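Local coordinates for PspGI restriction endonuclease (Pyrococcus sp. GI-H, PDB 3BM3), which probably cuts double-stranded DNA at a specific sequence as a type II restriction endonuclease, and is captured here bound to its substrate DNA, at residues L112-I125 and E135-F147. The protein carries 2 engineered substitutions. Residues are numbered along the deposited sequence; the frame is centred on the assembly and turned at random.
Sequences LNKFGIRYEHDRVI and EKPAFIIPSVRTF. Engineered in segment 135-147: Ala138 (natural residue Asp), Thr146 (natural residue Ala).
Glu120 and Ile140 form an antiparallel hydrogen-bonded pair, joining 112-125 to 139-141, an outermost strand of the mixed sheet in this PD-(D/E)XK-family nuclease. Both bonds are 2.9 Å, Glu120 N to Ile140 O and Ile140 N to Glu120 O, each donor in its acceptor's carbonyl plane. The Glu120 side chain then reaches the start of helix 144-149. With CG anti to the carbonyl carbon (chi1 -71°) and the chain extended beyond, CB leads to CG, 4.0 Å from Ser143 CA; CD comes 3.6 Å from Ser143 CB; OE1 accepts from Val144 N at 2.8 Å, nearly straight at hydrogen (168°) but from above the carboxylate plane. CD also lies over one face of the Arg123 guanidinium, offset toward its rim; no N-H points at OE2, leaving charge attraction alone. An alanine at Glu120 would probably leave Val144 N without this acceptor and Arg123 without that carboxylate. Ser143 OG accepts from the backbone N of engineered Thr146, a capping bond. Ala138 (engineered) and Phe139 both face Ile157 in a classic beta bulge. In an offset edge-to-face pair, Phe139 turns its edge to the Tyr119 face, planes at 80°, with Leu112 CD1 over one face and His121 CD2 over the opposite one. Ile125 CD1 packs 3.8 Å from Pro137 CG.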
ATOM      1  N   LEU C 112      -7.188  24.200  -0.278  1.00 11.56           N
ATOM      2  CA  LEU C 112      -6.021  24.965   0.129  1.00 12.63           C
ATOM      3  C   LEU C 112      -6.047  26.371  -0.492  1.00 13.12           C
ATOM      4  O   LEU C 112      -5.844  27.368   0.177  1.00 13.01           O
ATOM      5  CB  LEU C 112      -4.740  24.231  -0.252  1.00 12.52           C
ATOM      6  CG  LEU C 112      -4.468  22.947   0.569  1.00 12.54           C
ATOM      7  CD1 LEU C 112      -3.187  22.319   0.036  1.00 12.62           C
ATOM      8  CD2 LEU C 112      -4.373  23.156   2.111  1.00 11.35           C
ATOM      9  N   ASN C 113      -6.316  26.438  -1.781  1.00 13.26           N
ATOM     10  CA  ASN C 113      -6.317  27.704  -2.503  1.00 14.58           C
ATOM     11  C   ASN C 113      -7.315  28.659  -1.914  1.00 14.75           C
ATOM     12  O   ASN C 113      -7.019  29.837  -1.717  1.00 15.08           O
ATOM     13  CB  ASN C 113      -6.648  27.490  -3.971  1.00 14.13           C
ATOM     14  CG  ASN C 113      -5.522  26.843  -4.717  1.00 17.19           C
ATOM     15  OD1 ASN C 113      -4.397  26.781  -4.224  1.00 18.21           O
ATOM     16  ND2 ASN C 113      -5.807  26.370  -5.911  1.00 18.05           N
ATOM     17  N   LYS C 114      -8.502  28.137  -1.619  0.50 15.15           N
ATOM     18  CA  LYS C 114      -9.590  28.944  -1.092  0.50 16.15           C
ATOM     19  C   LYS C 114      -9.185  29.612   0.216  0.50 15.93           C
ATOM     20  O   LYS C 114      -9.505  30.778   0.434  0.50 16.20           O
ATOM     21  CB  LYS C 114     -10.857  28.101  -0.895  0.50 16.59           C
ATOM     22  CG  LYS C 114     -12.076  28.906  -0.392  0.50 18.29           C
ATOM     23  CD  LYS C 114     -12.477  29.984  -1.400  0.50 21.75           C
ATOM     24  CE  LYS C 114     -13.736  30.756  -0.991  0.50 23.07           C
ATOM     25  NZ  LYS C 114     -13.662  31.256   0.409  0.50 23.45           N
ATOM     26  N   PHE C 115      -8.449  28.883   1.057  1.00 15.72           N
ATOM     27  CA  PHE C 115      -7.981  29.396   2.324  1.00 16.88           C
ATOM     28  C   PHE C 115      -6.692  30.198   2.219  1.00 16.47           C
ATOM     29  O   PHE C 115      -6.233  30.728   3.224  1.00 17.61           O
ATOM     30  CB  PHE C 115      -7.813  28.253   3.328  1.00 17.30           C
ATOM     31  CG  PHE C 115      -9.097  27.651   3.779  1.00 19.55           C
ATOM     32  CD1 PHE C 115      -9.823  28.225   4.797  1.00 24.24           C
ATOM     33  CD2 PHE C 115      -9.599  26.540   3.182  1.00 17.42           C
ATOM     34  CE1 PHE C 115     -11.031  27.664   5.202  1.00 26.20           C
ATOM     35  CE2 PHE C 115     -10.784  25.981   3.567  1.00 21.48           C
ATOM     36  CZ  PHE C 115     -11.508  26.530   4.583  1.00 22.02           C
ATOM     37  N   GLY C 116      -6.130  30.300   1.018  1.00 15.75           N
ATOM     38  CA  GLY C 116      -4.883  31.026   0.778  1.00 15.31           C
ATOM     39  C   GLY C 116      -3.693  30.308   1.359  1.00 14.17           C
ATOM     40  O   GLY C 116      -2.704  30.933   1.693  1.00 14.36           O
ATOM     41  N   ILE C 117      -3.805  28.996   1.538  1.00 12.44           N
ATOM     42  CA  ILE C 117      -2.726  28.226   2.107  1.00 13.45           C
ATOM     43  C   ILE C 117      -1.788  27.940   0.983  1.00 13.84           C
ATOM     44  O   ILE C 117      -2.157  27.258   0.021  1.00 15.48           O
ATOM     45  CB  ILE C 117      -3.219  26.923   2.747  1.00 12.42           C
ATOM     46  CG1 ILE C 117      -4.145  27.260   3.926  1.00 13.65           C
ATOM     47  CG2 ILE C 117      -2.050  26.001   3.174  1.00 12.94           C
ATOM     48  CD1 ILE C 117      -4.960  26.077   4.415  1.00 13.78           C
ATOM     49  N   ARG C 118      -0.560  28.411   1.123  1.00 14.86           N
ATOM     50  CA  ARG C 118       0.453  28.089   0.149  1.00 16.30           C
ATOM     51  C   ARG C 118       0.934  26.694   0.382  1.00 16.03           C
ATOM     52  O   ARG C 118       1.050  26.246   1.516  1.00 16.42           O
ATOM     53  CB  ARG C 118       1.622  29.056   0.230  1.00 17.56           C
ATOM     54  CG  ARG C 118       1.245  30.446  -0.290  1.00 20.51           C
ATOM     55  CD  ARG C 118       2.405  31.401  -0.129  1.00 24.43           C
ATOM     56  NE  ARG C 118       2.096  32.743  -0.639  1.00 29.44           N
ATOM     57  CZ  ARG C 118       1.353  33.656  -0.017  1.00 31.08           C
ATOM     58  NH1 ARG C 118       0.804  33.397   1.172  1.00 33.32           N
ATOM     59  NH2 ARG C 118       1.164  34.841  -0.593  1.00 31.79           N
ATOM     60  N   TYR C 119       1.202  26.017  -0.713  1.00 15.83           N
ATOM     61  CA  TYR C 119       1.612  24.638  -0.658  1.00 15.50           C
ATOM     62  C   TYR C 119       2.472  24.337  -1.867  1.00 15.88           C
ATOM     63  O   TYR C 119       2.504  25.082  -2.842  1.00 15.44           O
ATOM     64  CB  TYR C 119       0.406  23.690  -0.646  1.00 15.46           C
ATOM     65  CG  TYR C 119      -0.320  23.720  -1.959  1.00 17.25           C
ATOM     66  CD1 TYR C 119       0.048  22.869  -2.989  1.00 20.48           C
ATOM     67  CD2 TYR C 119      -1.322  24.657  -2.196  1.00 17.85           C
ATOM     68  CE1 TYR C 119      -0.578  22.927  -4.228  1.00 21.35           C
ATOM     69  CE2 TYR C 119      -1.958  24.720  -3.430  1.00 19.66           C
ATOM     70  CZ  TYR C 119      -1.563  23.857  -4.436  1.00 19.89           C
ATOM     71  OH  TYR C 119      -2.181  23.918  -5.664  1.00 25.11           O
ATOM     72  N   GLU C 120       3.158  23.218  -1.774  1.00 15.52           N
ATOM     73  CA  GLU C 120       3.739  22.585  -2.916  1.00 16.66           C
ATOM     74  C   GLU C 120       3.346  21.128  -2.910  1.00 17.64           C
ATOM     75  O   GLU C 120       3.269  20.485  -1.873  1.00 17.29           O
ATOM     76  CB  GLU C 120       5.249  22.748  -2.944  1.00 16.92           C
ATOM     77  CG  GLU C 120       5.626  24.165  -3.257  1.00 16.53           C
ATOM     78  CD  GLU C 120       7.098  24.408  -3.241  1.00 17.87           C
ATOM     79  OE1 GLU C 120       7.857  23.637  -2.630  1.00 22.56           O
ATOM     80  OE2 GLU C 120       7.475  25.410  -3.842  1.00 21.94           O
ATOM     81  N   HIS C 121       3.134  20.615  -4.116  1.00 19.21           N
ATOM     82  CA  HIS C 121       2.803  19.230  -4.342  1.00 20.26           C
ATOM     83  C   HIS C 121       3.859  18.711  -5.304  1.00 20.45           C
ATOM     84  O   HIS C 121       4.489  19.479  -6.016  1.00 20.23           O
ATOM     85  CB  HIS C 121       1.407  19.156  -4.967  1.00 21.24           C
ATOM     86  CG  HIS C 121       0.977  17.778  -5.343  1.00 24.77           C
ATOM     87  ND1 HIS C 121       0.926  17.353  -6.652  1.00 29.98           N
ATOM     88  CD2 HIS C 121       0.554  16.734  -4.591  1.00 27.22           C
ATOM     89  CE1 HIS C 121       0.510  16.098  -6.687  1.00 28.44           C
ATOM     90  NE2 HIS C 121       0.268  15.703  -5.452  1.00 30.25           N
ATOM     91  N   ASP C 122       4.070  17.413  -5.307  1.00 21.36           N
ATOM     92  CA  ASP C 122       5.050  16.806  -6.192  1.00 21.43           C
ATOM     93  C   ASP C 122       6.486  17.152  -5.840  1.00 21.17           C
ATOM     94  O   ASP C 122       7.380  17.041  -6.694  1.00 21.81           O
ATOM     95  CB  ASP C 122       4.757  17.200  -7.661  1.00 21.97           C
ATOM     96  CG  ASP C 122       4.765  16.015  -8.605  1.00 25.81           C
ATOM     97  OD1 ASP C 122       4.701  14.853  -8.123  1.00 30.86           O
ATOM     98  OD2 ASP C 122       4.821  16.256  -9.837  1.00 29.78           O
ATOM     99  N   ARG C 123       6.748  17.565  -4.598  1.00 19.89           N
ATOM    100  CA  ARG C 123       8.121  17.861  -4.242  1.00 19.82           C
ATOM    101  C   ARG C 123       8.724  16.652  -3.545  1.00 18.96           C
ATOM    102  O   ARG C 123       8.080  16.022  -2.727  1.00 20.78           O
ATOM    103  CB  ARG C 123       8.195  19.134  -3.396  1.00 19.94           C
ATOM    104  CG  ARG C 123       7.636  20.346  -4.127  1.00 21.93           C
ATOM    105  CD  ARG C 123       8.196  20.495  -5.548  1.00 25.42           C
ATOM    106  NE  ARG C 123       8.026  21.875  -6.023  1.00 28.75           N
ATOM    107  CZ  ARG C 123       6.911  22.392  -6.534  1.00 29.42           C
ATOM    108  NH1 ARG C 123       5.824  21.663  -6.686  1.00 30.94           N
ATOM    109  NH2 ARG C 123       6.889  23.666  -6.903  1.00 29.65           N
ATOM    110  N   VAL C 124       9.940  16.315  -3.936  1.00 18.14           N
ATOM    111  CA  VAL C 124      10.682  15.240  -3.347  1.00 17.79           C
ATOM    112  C   VAL C 124      11.631  15.818  -2.317  1.00 18.03           C
ATOM    113  O   VAL C 124      12.412  16.762  -2.601  1.00 18.01           O
ATOM    114  CB  VAL C 124      11.432  14.471  -4.423  1.00 18.96           C
ATOM    115  CG1 VAL C 124      12.198  13.297  -3.814  1.00 19.94           C
ATOM    116  CG2 VAL C 124      10.427  14.002  -5.478  1.00 17.52           C
ATOM    117  N   ILE C 125      11.543  15.276  -1.101  1.00 16.61           N
ATOM    118  CA  ILE C 125      12.435  15.647  -0.032  1.00 16.34           C
ATOM    119  C   ILE C 125      13.590  14.661  -0.106  1.00 16.45           C
ATOM    120  O   ILE C 125      13.445  13.494   0.211  1.00 15.84           O
ATOM    121  CB  ILE C 125      11.753  15.585   1.339  1.00 14.75           C
ATOM    122  CG1 ILE C 125      10.557  16.526   1.358  1.00 16.41           C
ATOM    123  CG2 ILE C 125      12.780  15.916   2.435  1.00 15.05           C
ATOM    124  CD1 ILE C 125       9.771  16.453   2.659  1.00 17.51           C
ATOM    125  N   GLU C 135      11.536  11.228  -0.202  1.00 16.15           N
ATOM    126  CA  GLU C 135      10.202  11.147   0.297  1.00 15.64           C
ATOM    127  C   GLU C 135       9.319  12.227  -0.325  1.00 16.56           C
ATOM    128  O   GLU C 135       9.786  13.336  -0.649  1.00 16.97           O
ATOM    129  CB  GLU C 135      10.193  11.183   1.803  1.00 15.62           C
ATOM    130  CG  GLU C 135      10.911  10.029   2.416  1.00 13.99           C
ATOM    131  CD  GLU C 135      10.334   8.701   1.954  1.00 13.18           C
ATOM    132  OE1 GLU C 135       9.175   8.436   2.263  1.00 13.82           O
ATOM    133  OE2 GLU C 135      11.047   7.975   1.231  1.00 13.39           O
ATOM    134  N   LYS C 136       8.043  11.898  -0.494  0.50 16.75           N
ATOM    135  CA  LYS C 136       7.146  12.722  -1.282  0.50 17.01           C
ATOM    136  C   LYS C 136       5.782  12.867  -0.599  0.50 16.85           C
ATOM    137  O   LYS C 136       4.785  12.256  -0.997  0.50 16.63           O
ATOM    138  CB  LYS C 136       7.035  12.167  -2.702  0.50 17.67           C
ATOM    139  CG  LYS C 136       6.344  13.104  -3.667  0.50 18.18           C
ATOM    140  CD  LYS C 136       6.073  12.431  -5.001  0.50 20.33           C
ATOM    141  CE  LYS C 136       4.763  12.906  -5.561  0.50 22.07           C
ATOM    142  NZ  LYS C 136       4.675  12.636  -7.003  0.50 24.67           N
ATOM    143  N   PRO C 137       5.739  13.706   0.441  1.00 16.51           N
ATOM    144  CA  PRO C 137       4.458  14.016   1.021  1.00 16.43           C
ATOM    145  C   PRO C 137       3.570  14.581  -0.090  1.00 15.50           C
ATOM    146  O   PRO C 137       4.062  15.256  -1.011  1.00 15.30           O
ATOM    147  CB  PRO C 137       4.774  15.097   2.064  1.00 17.02           C
ATOM    148  CG  PRO C 137       6.217  15.216   2.141  1.00 17.50           C
ATOM    149  CD  PRO C 137       6.858  14.418   1.076  1.00 17.39           C
ATOM    150  N   ALA C 138       2.274  14.323  -0.006  1.00 14.78           N
ATOM    151  CA  ALA C 138       1.338  14.907  -0.952  1.00 15.19           C
ATOM    152  C   ALA C 138       1.466  16.408  -0.971  1.00 14.59           C
ATOM    153  O   ALA C 138       1.480  17.007  -2.028  1.00 14.72           O
ATOM    154  CB  ALA C 138      -0.124  14.538  -0.659  1.00 15.77           C
ATOM    155  N   PHE C 139       1.554  17.010   0.213  1.00 12.84           N
ATOM    156  CA  PHE C 139       1.688  18.443   0.313  1.00 13.29           C
ATOM    157  C   PHE C 139       2.737  18.811   1.324  1.00 12.63           C
ATOM    158  O   PHE C 139       2.885  18.173   2.352  1.00 13.92           O
ATOM    159  CB  PHE C 139       0.353  19.070   0.698  1.00 12.98           C
ATOM    160  CG  PHE C 139      -0.716  18.777  -0.299  1.00 14.73           C
ATOM    161  CD1 PHE C 139      -0.788  19.519  -1.458  1.00 17.73           C
ATOM    162  CD2 PHE C 139      -1.590  17.727  -0.131  1.00 17.64           C
ATOM    163  CE1 PHE C 139      -1.735  19.238  -2.441  1.00 18.11           C
ATOM    164  CE2 PHE C 139      -2.549  17.449  -1.112  1.00 17.24           C
ATOM    165  CZ  PHE C 139      -2.620  18.209  -2.245  1.00 16.75           C
ATOM    166  N   ILE C 140       3.458  19.854   0.985  1.00 12.79           N
ATOM    167  CA  ILE C 140       4.357  20.485   1.904  1.00 12.95           C
ATOM    168  C   ILE C 140       3.862  21.894   2.040  1.00 13.67           C
ATOM    169  O   ILE C 140       3.714  22.617   1.054  1.00 13.52           O
ATOM    170  CB  ILE C 140       5.782  20.497   1.389  1.00 13.28           C
ATOM    171  CG1 ILE C 140       6.246  19.074   1.123  1.00 12.64           C
ATOM    172  CG2 ILE C 140       6.710  21.174   2.421  1.00 12.93           C
ATOM    173  CD1 ILE C 140       7.602  18.960   0.526  1.00 13.85           C
ATOM    174  N   ILE C 141       3.610  22.295   3.279  1.00 13.27           N
ATOM    175  CA  ILE C 141       3.080  23.611   3.549  1.00 13.75           C
ATOM    176  C   ILE C 141       4.101  24.416   4.329  1.00 13.31           C
ATOM    177  O   ILE C 141       4.511  23.998   5.397  1.00 12.36           O
ATOM    178  CB  ILE C 141       1.757  23.492   4.303  1.00 13.96           C
ATOM    179  CG1 ILE C 141       0.759  22.756   3.373  1.00 18.07           C
ATOM    180  CG2 ILE C 141       1.288  24.886   4.700  1.00 14.67           C
ATOM    181  CD1 ILE C 141      -0.556  22.530   3.921  1.00 21.68           C
ATOM    182  N   PRO C 142       4.534  25.569   3.790  1.00 13.59           N
ATOM    183  CA  PRO C 142       4.107  26.195   2.531  1.00 15.14           C
ATOM    184  C   PRO C 142       4.904  25.778   1.299  1.00 15.45           C
ATOM    185  O   PRO C 142       4.439  25.967   0.159  1.00 16.47           O
ATOM    186  CB  PRO C 142       4.326  27.666   2.810  1.00 14.58           C
ATOM    187  CG  PRO C 142       5.538  27.681   3.685  1.00 14.92           C
ATOM    188  CD  PRO C 142       5.474  26.437   4.526  1.00 13.83           C
ATOM    189  N   SER C 143       6.100  25.243   1.515  1.00 16.33           N
ATOM    190  CA  SER C 143       6.983  24.910   0.425  1.00 16.25           C
ATOM    191  C   SER C 143       8.084  24.023   0.925  1.00 16.08           C
ATOM    192  O   SER C 143       8.415  24.026   2.109  1.00 16.05           O
ATOM    193  CB  SER C 143       7.656  26.172  -0.135  1.00 16.50           C
ATOM    194  OG  SER C 143       8.503  26.764   0.846  1.00 16.60           O
ATOM    195  N   VAL C 144       8.678  23.292  -0.000  1.00 16.08           N
ATOM    196  CA  VAL C 144       9.837  22.479   0.343  1.00 17.86           C
ATOM    197  C   VAL C 144      11.017  23.353   0.792  1.00 17.69           C
ATOM    198  O   VAL C 144      11.742  22.977   1.710  1.00 18.10           O
ATOM    199  CB  VAL C 144      10.212  21.479  -0.778  1.00 18.38           C
ATOM    200  CG1 VAL C 144      10.952  22.151  -1.887  1.00 18.41           C
ATOM    201  CG2 VAL C 144      10.991  20.310  -0.198  1.00 18.47           C
ATOM    202  N   ARG C 145      11.192  24.530   0.196  1.00 18.60           N
ATOM    203  CA  ARG C 145      12.313  25.379   0.655  1.00 18.79           C
ATOM    204  C   ARG C 145      12.159  25.739   2.115  1.00 17.78           C
ATOM    205  O   ARG C 145      13.109  25.647   2.890  1.00 17.20           O
ATOM    206  CB  ARG C 145      12.523  26.608  -0.217  1.00 20.19           C
ATOM    207  CG  ARG C 145      13.228  26.224  -1.503  1.00 23.57           C
ATOM    208  CD  ARG C 145      14.065  27.293  -2.137  1.00 26.45           C
ATOM    209  NE  ARG C 145      13.381  28.566  -2.224  1.00 25.91           N
ATOM    210  CZ  ARG C 145      13.612  29.480  -3.164  1.00 24.82           C
ATOM    211  NH1 ARG C 145      14.497  29.261  -4.125  1.00 23.58           N
ATOM    212  NH2 ARG C 145      12.942  30.615  -3.142  1.00 24.83           N
ATOM    213  N   THR C 146      10.944  26.089   2.504  1.00 17.57           N
ATOM    214  CA  THR C 146      10.664  26.412   3.895  1.00 16.69           C
ATOM    215  C   THR C 146      10.875  25.245   4.837  1.00 16.49           C
ATOM    216  O   THR C 146      11.453  25.398   5.912  1.00 16.22           O
ATOM    217  CB  THR C 146       9.257  26.999   4.042  1.00 17.20           C
ATOM    218  OG1 THR C 146       9.259  28.244   3.351  1.00 18.17           O
ATOM    219  CG2 THR C 146       8.917  27.238   5.497  1.00 16.78           C
ATOM    220  N   PHE C 147      10.432  24.069   4.418  1.00 15.82           N
ATOM    221  CA  PHE C 147      10.712  22.857   5.164  1.00 15.56           C
ATOM    222  C   PHE C 147      12.204  22.628   5.381  1.00 15.99           C
ATOM    223  O   PHE C 147      12.635  22.390   6.499  1.00 16.36           O
ATOM    224  CB  PHE C 147      10.121  21.630   4.488  1.00 15.51           C
ATOM    225  CG  PHE C 147      10.498  20.360   5.172  1.00 14.08           C
ATOM    226  CD1 PHE C 147       9.854  19.964   6.334  1.00 15.22           C
ATOM    227  CD2 PHE C 147      11.544  19.583   4.697  1.00 16.08           C
ATOM    228  CE1 PHE C 147      10.203  18.796   6.994  1.00 13.55           C
ATOM    229  CE2 PHE C 147      11.909  18.415   5.376  1.00 15.44           C
ATOM    230  CZ  PHE C 147      11.246  18.038   6.524  1.00 14.67           C
TER
HETATM  231  O   HOH W   1      10.201  25.387  -2.537  1.00 22.18           O
HETATM  232  O   HOH W   2       3.540  15.266  -3.873  1.00 27.92           O